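Local structure of fructosyl amine:oxygen oxidoreductase (Neosartorya fumigata, 4WCT) at residues R273-L278 with F286-E291; A45-K50 with A403-L408; L309-P312 with E318-V321; E149-T154 with P165-W170; S92-A97 with G397-D402. The protein catalyses the oxidative deglycation of fructosyl amines (Amadori products) with FAD as cofactor, probably passing the electrons on to oxygen to give hydrogen peroxide. All coordinates share one frame; numbering follows the deposited sequence. Where two conformers were deposited one is given.

Interaction 1. Residues R273-L278 with F286-E291; sequences RNLPVL and FMEPDE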
# COMPACT_ATOMS: atom_id res chain seq x y z
N ARG A 273 1.90 6.21 -23.28
CA ARG A 273 1.22 4.92 -23.24
C ARG A 273 2.21 3.79 -23.09
O ARG A 273 3.32 3.81 -23.65
CB ARG A 273 0.42 4.70 -24.52
CG ARG A 273 -0.84 5.51 -24.62
CD ARG A 273 -1.35 5.46 -26.05
NE ARG A 273 -2.61 6.18 -26.22
CZ ARG A 273 -3.21 6.37 -27.39
NH1 ARG A 273 -2.64 5.92 -28.50
NH2 ARG A 273 -4.35 7.04 -27.46
N ASN A 274 1.84 2.79 -22.29
CA ASN A 274 2.66 1.61 -22.10
C ASN A 274 4.00 1.91 -21.43
O ASN A 274 5.03 1.29 -21.76
CB ASN A 274 2.91 0.92 -23.44
CG ASN A 274 3.08 -0.57 -23.30
OD1 ASN A 274 2.50 -1.19 -22.42
ND2 ASN A 274 3.87 -1.16 -24.19
N LEU A 275 3.99 2.80 -20.44
CA LEU A 275 5.21 3.33 -19.88
C LEU A 275 5.72 2.47 -18.73
O LEU A 275 4.94 2.14 -17.83
CB LEU A 275 4.96 4.75 -19.36
CG LEU A 275 4.49 5.81 -20.37
CD1 LEU A 275 4.37 7.17 -19.71
CD2 LEU A 275 5.40 5.88 -21.59
N PRO A 276 7.01 2.14 -18.72
CA PRO A 276 7.52 1.56 -17.49
C PRO A 276 7.39 2.57 -16.34
O PRO A 276 7.44 3.79 -16.56
CB PRO A 276 8.98 1.30 -17.79
CG PRO A 276 9.33 2.27 -18.86
CD PRO A 276 8.08 2.42 -19.68
N VAL A 277 7.25 2.06 -15.13
CA VAL A 277 7.29 2.93 -13.95
C VAL A 277 8.68 3.53 -13.87
O VAL A 277 9.66 2.80 -14.00
CB VAL A 277 6.98 2.13 -12.68
CG1 VAL A 277 7.09 2.99 -11.42
CG2 VAL A 277 5.59 1.49 -12.78
N LEU A 278 8.79 4.84 -13.66
CA LEU A 278 10.09 5.44 -13.40
C LEU A 278 10.17 5.88 -11.95
O LEU A 278 9.42 6.78 -11.55
CB LEU A 278 10.29 6.65 -14.31
CG LEU A 278 11.53 7.50 -14.05
CD1 LEU A 278 12.82 6.74 -14.39
CD2 LEU A 278 11.46 8.76 -14.89
N PHE A 286 6.55 8.38 -11.21
CA PHE A 286 5.29 8.69 -11.89
C PHE A 286 4.81 7.51 -12.67
O PHE A 286 5.60 6.63 -13.00
CB PHE A 286 5.40 9.92 -12.81
CG PHE A 286 5.85 9.60 -14.22
CD1 PHE A 286 4.92 9.48 -15.24
CD2 PHE A 286 7.17 9.54 -14.53
CE1 PHE A 286 5.33 9.28 -16.55
CE2 PHE A 286 7.61 9.30 -15.83
CZ PHE A 286 6.68 9.13 -16.83
N MET A 287 3.49 7.49 -12.91
CA MET A 287 2.90 6.45 -13.74
C MET A 287 2.08 7.05 -14.86
O MET A 287 1.73 8.21 -14.87
CB MET A 287 2.10 5.41 -12.93
CG MET A 287 2.99 4.29 -12.37
SD MET A 287 2.42 3.19 -11.06
CE MET A 287 2.59 4.23 -9.61
N GLU A 288 1.84 6.23 -15.87
CA GLU A 288 1.24 6.78 -17.06
C GLU A 288 -0.16 7.34 -16.79
O GLU A 288 -0.90 6.87 -15.91
CB GLU A 288 1.27 5.80 -18.22
CG GLU A 288 0.28 4.67 -18.13
CD GLU A 288 0.44 3.67 -19.26
OE1 GLU A 288 -0.36 3.71 -20.20
OE2 GLU A 288 1.40 2.87 -19.21
N PRO A 289 -0.57 8.31 -17.58
CA PRO A 289 -1.88 8.95 -17.39
C PRO A 289 -3.03 7.95 -17.43
O PRO A 289 -3.01 6.99 -18.22
CB PRO A 289 -1.97 9.90 -18.55
CG PRO A 289 -0.53 10.20 -18.88
CD PRO A 289 0.21 8.95 -18.65
N ASP A 290 -4.05 8.15 -16.58
CA ASP A 290 -5.13 7.17 -16.53
C ASP A 290 -6.04 7.27 -17.75
O ASP A 290 -6.12 8.31 -18.39
CB ASP A 290 -5.95 7.26 -15.22
CG ASP A 290 -6.98 8.35 -15.26
OD1 ASP A 290 -6.55 9.51 -15.14
OD2 ASP A 290 -8.22 8.04 -15.37
N GLU A 291 -6.74 6.19 -18.02
CA GLU A 291 -7.53 6.09 -19.25
C GLU A 291 -8.76 6.98 -19.22
O GLU A 291 -9.26 7.38 -20.28
CB GLU A 291 -7.93 4.64 -19.50
CG GLU A 291 -8.82 4.07 -18.41
CD GLU A 291 -8.69 2.56 -18.25
OE1 GLU A 291 -8.77 1.86 -19.28
OE2 GLU A 291 -8.44 2.09 -17.12
O HOH W 1 3.66 3.95 -16.01
O HOH W 2 5.77 5.72 -15.83
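E288 reaches across to the backbone of N274 and L275 with its whole side chain. Its CB lies against the leucine, with L275 CD1 at 3.7 Å. CG sits between the backbone N and the carbonyl carbon (chi1 75°), and the chain then runs extended. OE1 takes the N-H of N274 on its syn side, tilted 31° out of the carboxylate plane, N to OE1 3.2 Å. OE2 takes the N-H of L275 from above that plane, N to OE2 2.9 Å. W178 NE1 also bonds to OE2. Two consecutive amides of the loop before strand 277-280 are thus held by one carboxylate. A water joins L275 O to E288 N, 2.9 Å from each. A second water links P276 O and F286 O. L278 and F286 form an antiparallel hydrogen-bonded pair, but the bond from F286 N to L278 O is weak at 3.3 Å. L278 CD2 meets the edge of the F286 ring, 4.0 Å from CE2. V277 CG2 packs on M287 CG, and the M287 side chain comes within about 5 Å of the FAD. The hairpin of strands 277-280 and 284-287 lies between strand 117-121, paired with 277-280, and strand 295-310, paired with 284-287. Helix 330-343 packs on L278 and F286.

Interaction 2. Residues A45-K50 with A403-L408; sequences ARRGYK and ALESKL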
# COMPACT_ATOMS: atom_id res chain seq x y z
N ALA A 45 -15.34 -16.07 -0.03
CA ALA A 45 -16.48 -16.47 -0.88
C ALA A 45 -16.14 -17.61 -1.83
O ALA A 45 -16.90 -18.59 -1.98
CB ALA A 45 -17.04 -15.29 -1.63
N ARG A 46 -14.99 -17.52 -2.47
CA ARG A 46 -14.56 -18.58 -3.39
C ARG A 46 -14.36 -19.90 -2.67
O ARG A 46 -14.53 -20.96 -3.28
CB ARG A 46 -13.28 -18.19 -4.13
CG ARG A 46 -13.51 -17.10 -5.16
CD ARG A 46 -12.21 -16.67 -5.81
NE ARG A 46 -12.42 -15.84 -6.98
CZ ARG A 46 -11.44 -15.20 -7.60
NH1 ARG A 46 -10.21 -15.28 -7.13
NH2 ARG A 46 -11.70 -14.47 -8.68
N ARG A 47 -13.92 -19.85 -1.42
CA ARG A 47 -13.69 -21.04 -0.62
C ARG A 47 -14.98 -21.62 -0.04
O ARG A 47 -14.93 -22.64 0.66
CB ARG A 47 -12.70 -20.76 0.51
CG ARG A 47 -11.28 -20.64 -0.01
CD ARG A 47 -10.28 -20.32 1.08
NE ARG A 47 -9.03 -19.94 0.47
CZ ARG A 47 -7.83 -20.12 1.01
NH1 ARG A 47 -7.70 -20.64 2.24
NH2 ARG A 47 -6.77 -19.66 0.38
N GLY A 48 -16.09 -20.94 -0.25
CA GLY A 48 -17.42 -21.45 0.11
C GLY A 48 -17.92 -21.01 1.48
O GLY A 48 -18.81 -21.64 2.07
N TYR A 49 -17.29 -19.98 2.05
CA TYR A 49 -17.78 -19.39 3.28
C TYR A 49 -19.02 -18.58 3.00
O TYR A 49 -18.98 -17.61 2.24
CB TYR A 49 -16.72 -18.51 3.96
CG TYR A 49 -15.56 -19.27 4.55
CD1 TYR A 49 -14.50 -19.68 3.77
CD2 TYR A 49 -15.57 -19.64 5.89
CE1 TYR A 49 -13.42 -20.32 4.33
CE2 TYR A 49 -14.50 -20.29 6.44
CZ TYR A 49 -13.46 -20.68 5.66
OH TYR A 49 -12.44 -21.39 6.23
N LYS A 50 -20.14 -19.02 3.56
CA LYS A 50 -21.45 -18.53 3.18
C LYS A 50 -21.92 -17.35 4.00
O LYS A 50 -22.86 -16.68 3.61
CB LYS A 50 -22.49 -19.65 3.34
CG LYS A 50 -22.29 -20.82 2.40
CD LYS A 50 -22.41 -20.39 0.95
CE LYS A 50 -22.70 -21.59 0.05
NZ LYS A 50 -23.24 -21.15 -1.27
N ALA A 403 -4.27 -18.25 6.83
CA ALA A 403 -3.99 -17.99 8.23
C ALA A 403 -5.24 -18.21 9.12
O ALA A 403 -5.14 -18.77 10.21
CB ALA A 403 -3.48 -16.57 8.38
N LEU A 404 -6.42 -17.83 8.62
CA LEU A 404 -7.67 -18.09 9.32
C LEU A 404 -7.87 -19.60 9.52
O LEU A 404 -8.29 -20.05 10.59
CB LEU A 404 -8.86 -17.55 8.54
CG LEU A 404 -10.23 -17.58 9.23
CD1 LEU A 404 -10.33 -16.56 10.36
CD2 LEU A 404 -11.35 -17.39 8.23
N GLU A 405 -7.42 -20.36 8.53
CA GLU A 405 -7.57 -21.81 8.53
C GLU A 405 -6.36 -22.55 9.10
O GLU A 405 -6.28 -23.78 8.99
CB GLU A 405 -7.86 -22.29 7.11
CG GLU A 405 -9.17 -21.79 6.54
CD GLU A 405 -9.38 -22.11 5.06
OE1 GLU A 405 -8.49 -22.69 4.41
OE2 GLU A 405 -10.49 -21.91 4.57
N SER A 406 -5.47 -21.82 9.76
CA SER A 406 -4.27 -22.37 10.40
C SER A 406 -3.39 -23.13 9.45
O SER A 406 -2.82 -24.16 9.81
CB SER A 406 -4.66 -23.27 11.59
OG SER A 406 -5.28 -22.50 12.59
N LYS A 407 -3.26 -22.66 8.22
CA LYS A 407 -2.36 -23.27 7.28
C LYS A 407 -1.59 -22.27 6.42
O LYS A 407 -1.26 -22.53 5.28
CB LYS A 407 -3.13 -24.21 6.37
CG LYS A 407 -4.27 -23.54 5.63
CD LYS A 407 -5.18 -24.57 4.96
CE LYS A 407 -5.60 -24.10 3.59
NZ LYS A 407 -6.64 -25.00 3.01
N LEU A 408 -1.28 -21.11 6.98
CA LEU A 408 -0.40 -20.18 6.26
C LEU A 408 0.92 -20.86 5.99
O LEU A 408 1.52 -21.47 6.90
CB LEU A 408 -0.22 -18.92 7.12
CG LEU A 408 0.57 -17.77 6.51
CD1 LEU A 408 -0.04 -17.34 5.19
CD2 LEU A 408 0.58 -16.60 7.48
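A salt-bridge network of R47, E405 and K407 ties together the C-terminal ends of helices 35-46 and 393-404. E405 is its centre. Its CG is anti to the carbonyl carbon (chi1 -64°), and the chain then runs extended toward R47 and Y49. The two carboxylate oxygens have different tasks. OE2 takes the hydroxyl proton of Y49 on its anti side, close to the carboxylate plane, with Y49 OH to E405 OE2 only 2.6 Å. The phenol ring is nearly coplanar with the carboxylate, 29° between the planes, and OE2 lies at the ring edge. OE1 is the oxygen that meets the cations. R47 NH1 reaches it at 3.1 Å, near the guanidinium plane, but the hydrogen bond is bent and weak. K407 NZ comes to the same OE1 at 3.3 Å, also weakly. The two cations are therefore gathered round one anion, which probably favours the ionised carboxylate. The stronger partner of R47 NH1 is D402, in the last turn of helix 393-404. R47 thus bridges two acids of that helix end with one nitrogen. Both helices close in a Schellman motif. G48, at positive phi, follows two bonds back into the last turn, one from its own N to A45 O at 3.0 Å. S406, also at positive phi, bonds from N to A403 O at 3.1 Å, and K407 N bonds back to D402 O. Helix 35-46 follows strand 28-31 and a glycine-rich turn that fits the GxGxxG pattern, consistent with a Rossmann-type FAD-binding fold.

Interaction 3. Residues L309-P312 with E318-V321; sequences LPDP and EKSV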
# COMPACT_ATOMS: atom_id res chain seq x y z
N LEU A 309 0.46 12.45 18.03
CA LEU A 309 -0.32 12.97 19.16
C LEU A 309 -0.11 12.10 20.39
O LEU A 309 0.38 10.97 20.31
CB LEU A 309 -1.81 13.00 18.76
CG LEU A 309 -2.15 14.00 17.64
CD1 LEU A 309 -3.55 13.75 17.13
CD2 LEU A 309 -2.01 15.40 18.19
N PRO A 310 -0.53 12.59 21.57
CA PRO A 310 -0.30 11.79 22.77
C PRO A 310 -0.99 10.44 22.70
O PRO A 310 -2.09 10.33 22.17
CB PRO A 310 -0.92 12.67 23.89
CG PRO A 310 -0.81 14.07 23.33
CD PRO A 310 -1.11 13.91 21.86
N ASP A 311 -0.28 9.40 23.12
CA ASP A 311 -0.86 8.07 23.20
C ASP A 311 -1.81 7.99 24.40
O ASP A 311 -1.37 8.15 25.54
CB ASP A 311 0.26 7.04 23.35
CG ASP A 311 -0.23 5.64 23.24
OD1 ASP A 311 -1.37 5.39 23.70
OD2 ASP A 311 0.55 4.73 22.84
N PRO A 312 -3.11 7.79 24.15
CA PRO A 312 -4.06 7.85 25.27
C PRO A 312 -3.80 6.80 26.33
O PRO A 312 -4.20 7.00 27.49
CB PRO A 312 -5.43 7.62 24.62
CG PRO A 312 -5.17 7.14 23.25
CD PRO A 312 -3.79 7.60 22.85
N GLU A 318 3.99 9.06 22.25
CA GLU A 318 3.29 9.53 21.05
C GLU A 318 2.71 8.33 20.33
O GLU A 318 3.31 7.27 20.31
CB GLU A 318 4.27 10.18 20.06
CG GLU A 318 5.13 11.30 20.59
CD GLU A 318 6.23 11.68 19.60
OE1 GLU A 318 6.13 12.78 19.07
OE2 GLU A 318 7.13 10.84 19.29
N LYS A 319 1.68 8.60 19.55
CA LYS A 319 1.09 7.62 18.66
C LYS A 319 0.56 8.41 17.44
O LYS A 319 -0.25 9.32 17.59
CB LYS A 319 -0.08 6.93 19.38
CG LYS A 319 -0.67 5.73 18.66
CD LYS A 319 -1.55 4.86 19.57
CE LYS A 319 -2.08 3.65 18.80
NZ LYS A 319 -3.12 2.86 19.49
N SER A 320 0.93 7.96 16.24
CA SER A 320 0.51 8.60 14.99
C SER A 320 -0.94 8.25 14.61
O SER A 320 -1.31 7.08 14.56
CB SER A 320 1.45 8.15 13.87
OG SER A 320 1.12 8.83 12.65
N VAL A 321 -1.75 9.28 14.38
CA VAL A 321 -3.17 9.11 14.08
C VAL A 321 -3.46 9.67 12.70
O VAL A 321 -3.36 10.87 12.47
CB VAL A 321 -4.06 9.86 15.10
CG1 VAL A 321 -5.52 9.57 14.78
CG2 VAL A 321 -3.69 9.39 16.50
O HOH W 3 -2.37 9.38 19.61
O HOH W 4 2.59 4.65 21.10
O HOH W 5 -3.27 3.58 22.82
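L309 and K319 form an antiparallel hydrogen-bonded pair in the beta hairpin of strands 295-310 and 318-320. Two backbone bonds hold it. K319 N gives its proton to L309 O at 2.8 Å, nearly along the C=O axis. L309 N bonds to K319 O at 3.2 Å, well above the carbonyl plane. P310 and E318 make the next, non-hydrogen-bonded pair, and E318 CA makes a CA-H...O contact with L309 O. Apolar contact is slight. L309 CD1 lies 4.4 Å from V321 CG2, and D311 CB lies 4.0 Å from K319 CB. Farther out, K319 CD packs obliquely against the carboxylate of D311, 3.9 Å from OD2. CG of D311 is anti to the backbone N (chi1 -171°), which lays the carboxylate beside that chain. The charges do not meet there: K319 NZ bonds to D243 O, D311 OD2 pairs with R314, and D311 OD1 accepts from N313 N. E318 forms a salt bridge with R429. Waters fill in the polar edge of this surface hairpin. One lies near both P310 O and K319 O, another near both D311 OD2 and E318 O. A third gives a proton to D311 OD1 at 2.8 Å and accepts a weak hydrogen bond from K319 NZ, 3.4 Å.

Interaction 4. Residues E149-T154 with P165-W170; sequences EDFRRT and PGWKGW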
# COMPACT_ATOMS: atom_id res chain seq x y z
N GLU A 149 20.23 10.09 -22.16
CA GLU A 149 19.66 9.47 -23.35
C GLU A 149 19.17 8.05 -23.09
O GLU A 149 18.09 7.65 -23.58
CB GLU A 149 20.68 9.49 -24.52
CG GLU A 149 20.14 8.87 -25.80
CD GLU A 149 20.81 9.43 -27.04
OE1 GLU A 149 20.52 10.62 -27.39
OE2 GLU A 149 21.68 8.70 -27.60
N ASP A 150 19.93 7.28 -22.33
CA ASP A 150 19.51 5.92 -21.94
C ASP A 150 18.15 6.01 -21.26
O ASP A 150 17.27 5.20 -21.54
CB ASP A 150 20.48 5.25 -20.96
CG ASP A 150 21.81 4.85 -21.58
OD1 ASP A 150 21.91 4.71 -22.81
OD2 ASP A 150 22.76 4.59 -20.78
N PHE A 151 17.97 6.96 -20.32
CA PHE A 151 16.67 7.10 -19.65
C PHE A 151 15.57 7.48 -20.65
O PHE A 151 14.50 6.88 -20.67
CB PHE A 151 16.72 8.14 -18.52
CG PHE A 151 17.27 7.60 -17.24
CD1 PHE A 151 16.46 6.97 -16.32
CD2 PHE A 151 18.64 7.69 -16.97
CE1 PHE A 151 16.98 6.52 -15.13
CE2 PHE A 151 19.18 7.24 -15.79
CZ PHE A 151 18.35 6.66 -14.85
N ARG A 152 15.84 8.48 -21.47
CA ARG A 152 14.79 8.99 -22.37
C ARG A 152 14.33 7.94 -23.35
O ARG A 152 13.14 7.83 -23.64
CB ARG A 152 15.22 10.25 -23.09
CG ARG A 152 15.43 11.44 -22.15
CD ARG A 152 15.57 12.77 -22.90
NE ARG A 152 16.71 12.76 -23.79
CZ ARG A 152 17.94 13.19 -23.50
NH1 ARG A 152 18.23 13.77 -22.34
NH2 ARG A 152 18.90 13.04 -24.39
N ARG A 153 15.24 7.05 -23.75
CA ARG A 153 14.88 6.01 -24.71
C ARG A 153 14.04 4.89 -24.14
O ARG A 153 13.57 4.02 -24.92
CB ARG A 153 16.12 5.43 -25.36
CG ARG A 153 16.76 6.39 -26.36
CD ARG A 153 17.98 5.80 -27.06
NE ARG A 153 18.38 6.62 -28.21
CZ ARG A 153 19.32 6.28 -29.07
NH1 ARG A 153 20.06 5.19 -28.88
NH2 ARG A 153 19.56 7.08 -30.11
N THR A 154 13.80 4.90 -22.84
CA THR A 154 12.93 3.89 -22.26
C THR A 154 11.45 4.18 -22.48
O THR A 154 10.63 3.28 -22.25
CB THR A 154 13.10 3.73 -20.73
OG1 THR A 154 12.67 4.92 -20.07
CG2 THR A 154 14.47 3.34 -20.37
N PRO A 165 20.07 14.74 -14.20
CA PRO A 165 21.43 15.07 -13.78
C PRO A 165 21.93 14.21 -12.62
O PRO A 165 21.32 14.20 -11.55
CB PRO A 165 21.35 16.57 -13.41
CG PRO A 165 20.03 17.06 -13.93
CD PRO A 165 19.13 15.86 -14.03
N GLY A 166 22.97 13.43 -12.88
CA GLY A 166 23.50 12.49 -11.92
C GLY A 166 22.79 11.17 -11.78
O GLY A 166 23.23 10.31 -11.03
N TRP A 167 21.71 10.98 -12.55
CA TRP A 167 20.92 9.76 -12.42
C TRP A 167 21.64 8.57 -13.06
O TRP A 167 22.15 8.67 -14.20
CB TRP A 167 19.57 9.92 -13.10
CG TRP A 167 18.57 10.81 -12.44
CD1 TRP A 167 18.74 12.10 -12.01
CD2 TRP A 167 17.17 10.53 -12.31
NE1 TRP A 167 17.54 12.62 -11.60
CE2 TRP A 167 16.56 11.69 -11.80
CE3 TRP A 167 16.38 9.41 -12.54
CZ2 TRP A 167 15.20 11.75 -11.50
CZ3 TRP A 167 15.05 9.47 -12.29
CH2 TRP A 167 14.46 10.63 -11.75
N LYS A 168 21.58 7.44 -12.37
CA LYS A 168 21.86 6.13 -12.97
C LYS A 168 20.81 5.18 -12.45
O LYS A 168 20.26 5.38 -11.40
CB LYS A 168 23.26 5.61 -12.61
CG LYS A 168 24.36 6.54 -13.14
CD LYS A 168 25.73 5.90 -13.19
CE LYS A 168 26.74 6.94 -13.68
NZ LYS A 168 26.59 7.14 -15.14
N GLY A 169 20.48 4.17 -13.25
CA GLY A 169 19.47 3.25 -12.83
C GLY A 169 19.42 2.00 -13.67
O GLY A 169 20.35 1.70 -14.41
N TRP A 170 18.45 1.16 -13.34
CA TRP A 170 18.27 -0.16 -13.94
C TRP A 170 16.80 -0.35 -14.32
O TRP A 170 15.91 -0.10 -13.54
CB TRP A 170 18.67 -1.26 -12.97
CG TRP A 170 20.13 -1.32 -12.67
CD1 TRP A 170 21.03 -2.15 -13.24
CD2 TRP A 170 20.86 -0.55 -11.69
NE1 TRP A 170 22.27 -1.97 -12.68
CE2 TRP A 170 22.20 -0.98 -11.75
CE3 TRP A 170 20.53 0.50 -10.86
CZ2 TRP A 170 23.20 -0.44 -10.92
CZ3 TRP A 170 21.51 1.00 -9.99
CH2 TRP A 170 22.82 0.51 -10.02
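F151 O accepts two bonds from T154 while the ring of the same residue packs against W167. The hydroxyl T154 OG1 donates to F151 O at 2.7 Å, in the carbonyl plane. The amide T154 N donates to it at 3.0 Å. These bonds tie the chain leaving helix 148-152 back to its last turn. The side chain of F151 is directed toward residues 165-170. Its CG is anti to the carbonyl carbon (chi1 -82°), and the ring projects toward W167. The two aromatic systems are in a T-shaped, edge-to-face pair. The edge of W167 is turned to the face of F151, with the planes at 86° and the ring centroids 5.7 Å apart. W167 CE3 is the nearest indole atom, 3.9 Å from F151 CE1. The methylene joins in, with W167 CB 3.8 Å from F151 CE2. Helix 148-152 follows strand 143-145 and lies against the mixed sheet in which strand 168-172 pairs with 117-121 and 143-145. F151 packs on I118, S120 and L145 of this sheet. Its CZ comes up to the strand backbone, 3.6 Å from G169 N and 3.7 Å from K168 C. G169 has no side chain, which lets the phenyl ring approach this closely. F164 completes the aromatic group, stacking on F151 and meeting W167 edge to face. W167 NE1 bonds to D342 OD2, in helix 330-343. K168 points away from F151, and its NZ pairs with E146.

Interaction 5. Residues S92-A97 with G397-D402; sequences STFTRA and GGFIAD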
# COMPACT_ATOMS: atom_id res chain seq x y z
N SER A 92 9.28 -12.38 -1.66
CA SER A 92 9.28 -12.92 -3.01
C SER A 92 8.23 -14.00 -3.17
O SER A 92 7.65 -14.15 -4.25
CB SER A 92 10.64 -13.51 -3.36
OG SER A 92 11.58 -12.49 -3.60
N THR A 93 7.95 -14.72 -2.08
CA THR A 93 6.82 -15.68 -2.09
C THR A 93 5.48 -14.98 -2.29
O THR A 93 4.67 -15.37 -3.17
CB THR A 93 6.79 -16.49 -0.80
OG1 THR A 93 8.02 -17.21 -0.66
CG2 THR A 93 5.60 -17.43 -0.78
N PHE A 94 5.28 -13.87 -1.58
CA PHE A 94 4.07 -13.05 -1.77
C PHE A 94 3.99 -12.52 -3.20
O PHE A 94 2.96 -12.67 -3.86
CB PHE A 94 4.02 -11.89 -0.79
CG PHE A 94 3.63 -12.30 0.60
CD1 PHE A 94 2.34 -12.69 0.89
CD2 PHE A 94 4.51 -12.14 1.65
CE1 PHE A 94 1.94 -12.96 2.18
CE2 PHE A 94 4.15 -12.51 2.93
CZ PHE A 94 2.84 -12.85 3.22
N THR A 95 5.05 -11.90 -3.69
CA THR A 95 5.00 -11.28 -5.04
C THR A 95 4.97 -12.27 -6.20
O THR A 95 4.41 -12.00 -7.24
CB THR A 95 6.09 -10.23 -5.29
OG1 THR A 95 7.41 -10.77 -5.12
CG2 THR A 95 5.91 -9.06 -4.31
N ARG A 96 5.55 -13.44 -5.99
CA ARG A 96 5.47 -14.49 -6.99
C ARG A 96 4.03 -14.87 -7.23
O ARG A 96 3.57 -14.98 -8.39
CB ARG A 96 6.26 -15.73 -6.53
CG ARG A 96 6.46 -16.76 -7.62
CD ARG A 96 7.17 -18.00 -7.11
NE ARG A 96 8.48 -17.66 -6.56
CZ ARG A 96 8.80 -17.73 -5.26
NH1 ARG A 96 8.00 -18.34 -4.40
NH2 ARG A 96 10.00 -17.35 -4.88
N ALA A 97 3.32 -15.14 -6.14
CA ALA A 97 1.90 -15.48 -6.22
C ALA A 97 1.10 -14.33 -6.82
O ALA A 97 0.18 -14.53 -7.63
CB ALA A 97 1.36 -15.81 -4.83
N GLY A 397 -5.71 -12.01 0.08
CA GLY A 397 -6.85 -12.66 0.69
C GLY A 397 -6.69 -14.16 0.82
O GLY A 397 -7.26 -14.76 1.72
N GLY A 398 -5.95 -14.80 -0.10
CA GLY A 398 -5.72 -16.24 0.05
C GLY A 398 -4.78 -16.55 1.20
O GLY A 398 -4.94 -17.56 1.89
N PHE A 399 -3.69 -15.79 1.31
CA PHE A 399 -2.81 -15.90 2.47
C PHE A 399 -3.55 -15.62 3.76
O PHE A 399 -3.39 -16.36 4.76
CB PHE A 399 -1.61 -14.97 2.34
CG PHE A 399 -0.68 -15.37 1.27
CD1 PHE A 399 0.20 -16.44 1.45
CD2 PHE A 399 -0.66 -14.69 0.06
CE1 PHE A 399 1.08 -16.82 0.44
CE2 PHE A 399 0.21 -15.07 -0.94
CZ PHE A 399 1.12 -16.09 -0.74
N ILE A 400 -4.41 -14.58 3.76
CA ILE A 400 -5.19 -14.26 4.96
C ILE A 400 -6.20 -15.39 5.30
O ILE A 400 -6.29 -15.82 6.47
CB ILE A 400 -5.92 -12.91 4.79
CG1 ILE A 400 -4.90 -11.75 4.73
CG2 ILE A 400 -6.92 -12.69 5.92
CD1 ILE A 400 -5.40 -10.49 4.09
N ALA A 401 -6.90 -15.91 4.30
CA ALA A 401 -7.79 -17.07 4.51
C ALA A 401 -7.02 -18.30 5.02
O ALA A 401 -7.52 -19.06 5.89
CB ALA A 401 -8.57 -17.38 3.25
N ASP A 402 -5.81 -18.50 4.50
CA ASP A 402 -4.97 -19.61 4.94
C ASP A 402 -4.61 -19.46 6.42
O ASP A 402 -4.64 -20.42 7.19
CB ASP A 402 -3.66 -19.69 4.14
CG ASP A 402 -3.81 -20.30 2.75
OD1 ASP A 402 -4.90 -20.83 2.38
OD2 ASP A 402 -2.81 -20.23 2.00
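The F399 ring carries F94 over one face and A97 at its edge. F94 CD1 stands 3.6 Å above the plane of F399, offset toward the rim, and F94 CE1 is 3.7 Å from F399 CG. The pair is edge-to-face, with the edge of F94 turned to the face of F399. The planes meet at 62° and the centroids are 4.7 Å apart, so the pair is tilted rather than a strict T. A97 CB sits near the plane of F399, 4.1 Å from CZ. The backbone oxygen of T93 is also near that end of the ring, 4.4 Å from CZ, and is only a loose neighbour. In both phenylalanines CG is anti to the carbonyl carbon and beside the backbone N. For F399 (chi1 -68°) this sends the ring toward helix 86-102. The F94 CB bond does not aim at helix 393-404, but the ring end swings nearer and reaches F399. The two helix segments run at 123° to each other, with their axes 11.8 Å apart at closest approach. That separation is bridged by side chains, chiefly the two rings. F368 meets F94 edge to face, and V412 of helix 410-413 also packs on it. The F94 side chain is about 10 Å from the FAD, so this is buried helix packing that does not touch the cofactor. T93 OG1 bonds to A89 O in its own helix. The joint between the helices therefore rests on shape and dispersion, not on directional polar bonds.

Interactions 1, 4 and 5 are mainly buried, interaction 2 is partly buried and interaction 3 lies at the surface. Interactions 1, 3 and 4 all reach the large mixed sheet. Interactions 1 and 4 touch, through L278 against F151 and W167, whereas interaction 3 lies across the chain's centre from interaction 1. Interactions 2 and 5 share helix 393-404 and meet where R47 pairs with D402, so one helix gives an aromatic face to helix 86-102 and a charged end to helix 35-46. The chemistry follows the place: rings in interactions 4 and 5, a carboxylate on backbone amides in interaction 1, ion pairs in interaction 2, and backbone bonds with water in interaction 3.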